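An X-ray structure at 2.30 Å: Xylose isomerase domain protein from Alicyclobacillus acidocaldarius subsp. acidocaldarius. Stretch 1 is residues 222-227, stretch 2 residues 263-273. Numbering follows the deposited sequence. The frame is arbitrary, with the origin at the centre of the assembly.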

# COMPACT_ATOMS: atom_id res chain seq x y z
N LEU A 222 -20.45 36.89 -7.35
CA LEU A 222 -20.41 37.87 -8.43
C LEU A 222 -19.41 37.37 -9.51
O LEU A 222 -18.64 36.41 -9.28
CB LEU A 222 -19.97 39.21 -7.86
CG LEU A 222 -20.91 40.01 -6.96
CD1 LEU A 222 -20.34 41.41 -6.76
CD2 LEU A 222 -22.33 40.11 -7.52
N LEU A 223 -19.48 38.01 -10.67
CA LEU A 223 -18.58 37.73 -11.76
C LEU A 223 -17.20 38.13 -11.40
O LEU A 223 -17.03 39.22 -10.82
CB LEU A 223 -18.94 38.55 -12.98
CG LEU A 223 -20.36 38.37 -13.53
CD1 LEU A 223 -20.51 39.19 -14.83
CD2 LEU A 223 -20.64 36.87 -13.71
N PRO A 224 -16.19 37.32 -11.78
CA PRO A 224 -14.79 37.73 -11.55
C PRO A 224 -14.57 39.20 -11.91
O PRO A 224 -14.94 39.62 -13.01
CB PRO A 224 -14.01 36.84 -12.49
CG PRO A 224 -14.88 35.65 -12.69
CD PRO A 224 -16.27 36.17 -12.70
N GLY A 225 -14.02 39.97 -10.98
CA GLY A 225 -13.79 41.38 -11.20
C GLY A 225 -14.91 42.38 -10.90
O GLY A 225 -14.69 43.58 -11.03
N ASP A 226 -16.11 41.95 -10.51
CA ASP A 226 -17.12 42.95 -10.06
C ASP A 226 -17.05 43.25 -8.53
O ASP A 226 -17.82 44.02 -8.01
CB ASP A 226 -18.50 42.50 -10.48
CG ASP A 226 -18.70 42.52 -12.00
OD1 ASP A 226 -18.04 43.32 -12.68
OD2 ASP A 226 -19.56 41.75 -12.51
N GLY A 227 -16.06 42.71 -7.82
CA GLY A 227 -15.97 42.88 -6.37
C GLY A 227 -14.61 43.26 -5.82
O GLY A 227 -13.83 43.93 -6.50
N SER A 263 -23.13 37.36 -23.47
CA SER A 263 -22.30 38.49 -23.10
C SER A 263 -21.51 38.13 -21.83
O SER A 263 -20.39 38.54 -21.67
CB SER A 263 -23.12 39.78 -22.94
OG SER A 263 -23.97 39.71 -21.79
N ARG A 264 -22.09 37.35 -20.92
CA ARG A 264 -21.37 36.97 -19.68
C ARG A 264 -20.17 36.09 -19.96
O ARG A 264 -19.06 36.34 -19.46
CB ARG A 264 -22.28 36.26 -18.68
CG ARG A 264 -23.17 37.22 -17.92
CD ARG A 264 -23.89 36.55 -16.76
NE ARG A 264 -24.69 35.36 -17.13
CZ ARG A 264 -26.00 35.34 -17.43
NH1 ARG A 264 -26.70 36.47 -17.51
NH2 ARG A 264 -26.60 34.19 -17.71
N ALA A 265 -20.39 35.06 -20.75
CA ALA A 265 -19.34 34.17 -21.15
C ALA A 265 -18.16 34.95 -21.76
O ALA A 265 -17.02 34.77 -21.32
CB ALA A 265 -19.88 33.12 -22.12
N ARG A 266 -18.42 35.80 -22.76
CA ARG A 266 -17.36 36.56 -23.45
C ARG A 266 -16.64 37.52 -22.52
O ARG A 266 -15.42 37.57 -22.51
CB ARG A 266 -17.93 37.32 -24.65
CG ARG A 266 -16.88 37.91 -25.60
CD ARG A 266 -17.52 38.63 -26.81
NE ARG A 266 -18.73 37.94 -27.33
CZ ARG A 266 -18.72 36.91 -28.18
NH1 ARG A 266 -17.58 36.42 -28.68
NH2 ARG A 266 -19.88 36.36 -28.54
N LEU A 267 -17.41 38.25 -21.71
CA LEU A 267 -16.84 39.23 -20.77
C LEU A 267 -15.88 38.62 -19.74
O LEU A 267 -14.83 39.18 -19.45
CB LEU A 267 -17.93 40.00 -20.03
CG LEU A 267 -17.43 41.25 -19.29
CD1 LEU A 267 -16.71 42.21 -20.24
CD2 LEU A 267 -18.60 41.95 -18.59
N VAL A 268 -16.22 37.49 -19.19
CA VAL A 268 -15.37 36.88 -18.15
C VAL A 268 -14.11 36.21 -18.79
O VAL A 268 -13.04 36.23 -18.20
CB VAL A 268 -16.21 35.89 -17.28
CG1 VAL A 268 -15.33 35.13 -16.27
CG2 VAL A 268 -17.34 36.64 -16.60
N ARG A 269 -14.26 35.60 -19.97
CA ARG A 269 -13.10 35.10 -20.74
C ARG A 269 -12.07 36.21 -20.91
O ARG A 269 -10.91 35.96 -20.63
CB ARG A 269 -13.46 34.67 -22.18
CG ARG A 269 -12.63 33.52 -22.67
CD ARG A 269 -11.95 33.70 -24.00
NE ARG A 269 -12.80 34.35 -24.95
CZ ARG A 269 -12.56 35.51 -25.56
NH1 ARG A 269 -13.48 35.98 -26.37
NH2 ARG A 269 -11.45 36.21 -25.37
N GLU A 270 -12.52 37.38 -21.40
CA GLU A 270 -11.71 38.60 -21.54
C GLU A 270 -11.16 39.02 -20.23
O GLU A 270 -10.00 39.31 -20.09
CB GLU A 270 -12.51 39.78 -22.09
CG GLU A 270 -12.67 39.78 -23.59
CD GLU A 270 -13.84 40.66 -24.08
OE1 GLU A 270 -14.23 41.68 -23.41
OE2 GLU A 270 -14.39 40.31 -25.15
N ARG A 271 -12.02 39.09 -19.24
CA ARG A 271 -11.54 39.47 -17.95
C ARG A 271 -10.47 38.53 -17.38
O ARG A 271 -9.51 38.98 -16.77
CB ARG A 271 -12.71 39.59 -17.03
CG ARG A 271 -13.50 40.86 -17.29
CD ARG A 271 -14.61 40.94 -16.26
NE ARG A 271 -15.45 42.13 -16.32
CZ ARG A 271 -16.29 42.47 -15.35
NH1 ARG A 271 -16.39 41.72 -14.25
NH2 ARG A 271 -17.06 43.55 -15.49
N LEU A 272 -10.62 37.23 -17.60
CA LEU A 272 -9.67 36.26 -17.04
C LEU A 272 -8.37 36.21 -17.82
O LEU A 272 -7.32 36.06 -17.23
CB LEU A 272 -10.28 34.86 -16.94
CG LEU A 272 -11.41 34.74 -15.92
CD1 LEU A 272 -11.76 33.28 -15.68
CD2 LEU A 272 -11.04 35.46 -14.63
N GLU A 273 -8.40 36.34 -19.14
CA GLU A 273 -7.13 36.38 -19.88
C GLU A 273 -6.31 37.54 -19.35
O GLU A 273 -5.13 37.39 -19.23
CB GLU A 273 -7.32 36.54 -21.37
CG GLU A 273 -8.00 35.38 -22.03
CD GLU A 273 -8.64 35.78 -23.34
OE1 GLU A 273 -8.83 37.00 -23.59
OE2 GLU A 273 -8.98 34.88 -24.15

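Stretch 2 is a length of helix, and stretch 1 is an irregular segment whose residues Leu223 to Asp226 form a type II beta turn, closed by the backbone hydrogen bond from Asp226 N to Leu223 O (2.9 Å). The turn packs against one side of the helix, and together the two bury about 350 Å² of surface.

Ser263 lies out of reach of the turn. Arg264 makes the first contact, through the aliphatic part of its side chain: its CD lies 4.5 Å from Leu223 CD2. The methylene groups of an arginine can border a leucine in this way while the charged end is satisfied elsewhere in the structure, as it is here. Ala265 and Arg266 do not reach the turn, and Leu267, although its CA-to-CB bond points toward it, makes no contact.

Val268, one helical turn after Arg264, is the apolar centre of the contact. It is buried, close enough for valine's short, branched side chain to meet the proline ring directly. Both methyls border the proline, Val268 CG1 3.6 Å from Pro224 CG and Val268 CG2 4.1 Å from Pro224 CD; CG2 also lies 4.4 Å from Leu223 CB. A compact proline ring suits this place, because it offers a rigid apolar surface to the helix and its restricted phi fits the second position of the turn.

Arg269 and Glu270 are out of reach; Arg269 instead forms a salt bridge along the helix, its NH2 3.1 Å from Glu273 OE2.

Arg271 supplies the polar part of the contact. With chi1 in m and chi2 and chi3 in t, its extended side chain carries the guanidinium to the turn. NH1 donates a hydrogen bond to Pro224 O (2.8 Å) and a weak one to Asp226 OD1 (2.8 Å), while NH2 donates to the same OD1 (3.0 Å). Both acceptors lie at the guanidinium edge, near its plane, where the N-H groups point. The two bonds to Asp226 belong to a salt bridge, so charge attraction reinforces them. Between these two residues in sequence comes Gly225, whose phi of 87° would jam a CB against the preceding carbonyl oxygen; an ideal CB would also stand 3.4 Å from Arg271 NH1.

Leu272, buried, completes the apolar patch. Its CA-to-CB bond points sideways, but the end of its side chain comes nearer, bringing CD2 within 3.9 Å of Pro224 CB. The proline thus packs against both Val268 and Leu272, while its carbonyl oxygen is held by Arg271.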